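Side-chain contact in ankyrin repeat domain protein (Legionella pneumophila subsp. pneumophila, PDB 6MCA), which is a bacterial effector with ankyrin repeats and a cysteine protease-like region, and interacts with the host LARP7 component of the 7SK snRNP complex: residues Y127-G132 with A145-A150. Sequence-based numbering, arbitrary orientation.
Sequences YPVLRG and AKLDFA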
loop_
_atom_site.group_PDB
_atom_site.type_symbol
_atom_site.label_atom_id
_atom_site.label_comp_id
_atom_site.label_asym_id
_atom_site.label_seq_id
_atom_site.Cartn_x
_atom_site.Cartn_y
_atom_site.Cartn_z
ATOM N N TYR A 127 -4.584 -7.405 4.531
ATOM C CA TYR A 127 -3.698 -8.075 3.585
ATOM C C TYR A 127 -4.320 -9.346 3.009
ATOM O O TYR A 127 -4.195 -9.580 1.800
ATOM C CB TYR A 127 -2.344 -8.373 4.236
ATOM C CG TYR A 127 -1.436 -7.166 4.277
ATOM C CD1 TYR A 127 -0.968 -6.588 3.103
ATOM C CD2 TYR A 127 -1.059 -6.595 5.485
ATOM C CE1 TYR A 127 -0.144 -5.480 3.132
ATOM C CE2 TYR A 127 -0.233 -5.485 5.523
ATOM C CZ TYR A 127 0.220 -4.933 4.344
ATOM O OH TYR A 127 1.041 -3.828 4.378
ATOM N N PRO A 128 -4.983 -10.197 3.805
ATOM C CA PRO A 128 -5.696 -11.328 3.187
ATOM C C PRO A 128 -6.791 -10.896 2.227
ATOM O O PRO A 128 -7.031 -11.585 1.228
ATOM C CB PRO A 128 -6.264 -12.096 4.390
ATOM C CG PRO A 128 -6.143 -11.177 5.551
ATOM C CD PRO A 128 -4.957 -10.324 5.272
ATOM N N VAL A 129 -7.464 -9.775 2.498
ATOM C CA VAL A 129 -8.455 -9.262 1.556
ATOM C C VAL A 129 -7.781 -8.839 0.257
ATOM O O VAL A 129 -8.252 -9.159 -0.841
ATOM C CB VAL A 129 -9.243 -8.099 2.187
ATOM C CG1 VAL A 129 -9.984 -7.313 1.117
ATOM C CG2 VAL A 129 -10.217 -8.621 3.220
ATOM N N LEU A 130 -6.660 -8.123 0.364
ATOM C CA LEU A 130 -5.973 -7.643 -0.831
ATOM C C LEU A 130 -5.350 -8.782 -1.629
ATOM O O LEU A 130 -5.197 -8.667 -2.851
ATOM C CB LEU A 130 -4.902 -6.625 -0.444
ATOM C CG LEU A 130 -5.432 -5.276 0.035
ATOM C CD1 LEU A 130 -4.321 -4.466 0.682
ATOM C CD2 LEU A 130 -6.068 -4.517 -1.120
ATOM N N ARG A 131 -4.985 -9.877 -0.967
ATOM C CA ARG A 131 -4.336 -11.004 -1.623
ATOM C C ARG A 131 -5.299 -12.130 -1.976
ATOM O O ARG A 131 -4.866 -13.139 -2.541
ATOM C CB ARG A 131 -3.209 -11.546 -0.738
ATOM C CG ARG A 131 -2.134 -10.522 -0.416
ATOM C CD ARG A 131 -1.250 -10.988 0.729
ATOM N NE ARG A 131 -0.216 -10.009 1.048
ATOM C CZ ARG A 131 0.587 -10.086 2.102
ATOM N NH1 ARG A 131 0.479 -11.102 2.949
ATOM N NH2 ARG A 131 1.500 -9.148 2.313
ATOM N N GLY A 132 -6.582 -11.985 -1.657
ATOM C CA GLY A 132 -7.556 -13.013 -1.993
ATOM C C GLY A 132 -7.307 -14.346 -1.324
ATOM O O GLY A 132 -7.441 -15.396 -1.966
ATOM N N ALA A 145 -13.945 -11.470 12.967
ATOM C CA ALA A 145 -13.383 -10.364 12.203
ATOM C C ALA A 145 -14.463 -9.672 11.377
ATOM O O ALA A 145 -15.332 -10.322 10.789
ATOM C CB ALA A 145 -12.260 -10.861 11.294
ATOM N N LYS A 146 -14.404 -8.341 11.336
ATOM C CA LYS A 146 -15.383 -7.526 10.626
ATOM C C LYS A 146 -14.771 -7.024 9.322
ATOM O O LYS A 146 -13.769 -6.301 9.338
ATOM C CB LYS A 146 -15.849 -6.357 11.493
ATOM C CG LYS A 146 -16.341 -6.764 12.876
ATOM C CD LYS A 146 -17.538 -7.699 12.791
ATOM C CE LYS A 146 -18.116 -7.984 14.170
ATOM N NZ LYS A 146 -19.268 -8.928 14.112
ATOM N N LEU A 147 -15.390 -7.394 8.197
ATOM C CA LEU A 147 -14.815 -7.110 6.884
ATOM C C LEU A 147 -14.896 -5.629 6.525
ATOM O O LEU A 147 -14.037 -5.123 5.788
ATOM C CB LEU A 147 -15.527 -7.952 5.823
ATOM C CG LEU A 147 -15.043 -7.858 4.376
ATOM C CD1 LEU A 147 -13.583 -8.245 4.282
ATOM C CD2 LEU A 147 -15.892 -8.737 3.471
ATOM N N ASP A 148 -15.915 -4.926 7.028
ATOM C CA ASP A 148 -16.118 -3.535 6.637
ATOM C C ASP A 148 -14.947 -2.654 7.048
ATOM O O ASP A 148 -14.612 -1.705 6.334
ATOM C CB ASP A 148 -17.419 -3.004 7.238
ATOM C CG ASP A 148 -18.646 -3.489 6.488
ATOM O OD1 ASP A 148 -18.531 -3.762 5.274
ATOM O OD2 ASP A 148 -19.723 -3.595 7.112
ATOM N N PHE A 149 -14.310 -2.951 8.182
ATOM C CA PHE A 149 -13.136 -2.190 8.602
ATOM C C PHE A 149 -12.029 -2.272 7.555
ATOM O O PHE A 149 -11.481 -1.245 7.126
ATOM C CB PHE A 149 -12.651 -2.710 9.957
ATOM C CG PHE A 149 -11.604 -1.852 10.608
ATOM C CD1 PHE A 149 -11.406 -0.539 10.213
ATOM C CD2 PHE A 149 -10.818 -2.364 11.627
ATOM C CE1 PHE A 149 -10.440 0.242 10.818
ATOM C CE2 PHE A 149 -9.852 -1.590 12.236
ATOM C CZ PHE A 149 -9.664 -0.284 11.831
ATOM N N ALA A 150 -11.689 -3.490 7.128
ATOM C CA ALA A 150 -10.642 -3.665 6.126
ATOM C C ALA A 150 -11.026 -3.004 4.809
ATOM O O ALA A 150 -10.207 -2.316 4.184
ATOM C CB ALA A 150 -10.361 -5.154 5.921
#
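Val129 and Leu147 meet through one methyl each, CG2 of the valine lying 3.5 Å from CD1 of the leucine. The valine projects from helix 126-131 toward the start of helix 147-162 with CG2 leading. With CG1 anti to the backbone N (chi1 164°), CG2 is placed beside that nitrogen and anti to the carbonyl carbon, on the side that faces the second helix. Leu147 does not aim its CB at the valine; its CG stands anti to the backbone N (chi1 -177°), and a second torsion of 59° turns CD1 toward the valine. The two side chains therefore meet at a slant, branch end to branch end. One turn further along, Ala150 adds its CB, 4.4 Å from the same CG2. The CA atoms of Val129 and Ala150 are 7.5 Å apart, a close approach that the small alanine permits. Val129 also packs on Lys137 and Leu147 on Tyr141, both of helix 134-142, while Leu151 and Ile154 of helix 147-162 touch Val129 too. The contact thus packs helix 126-131 against the first turn of helix 147-162, within the stretch matched by the ankyrin-repeat family. With no hydrogen bond or salt bridge between the segments and just 92 Å² buried, their direct association rests on modest, non-directional van der Waals packing.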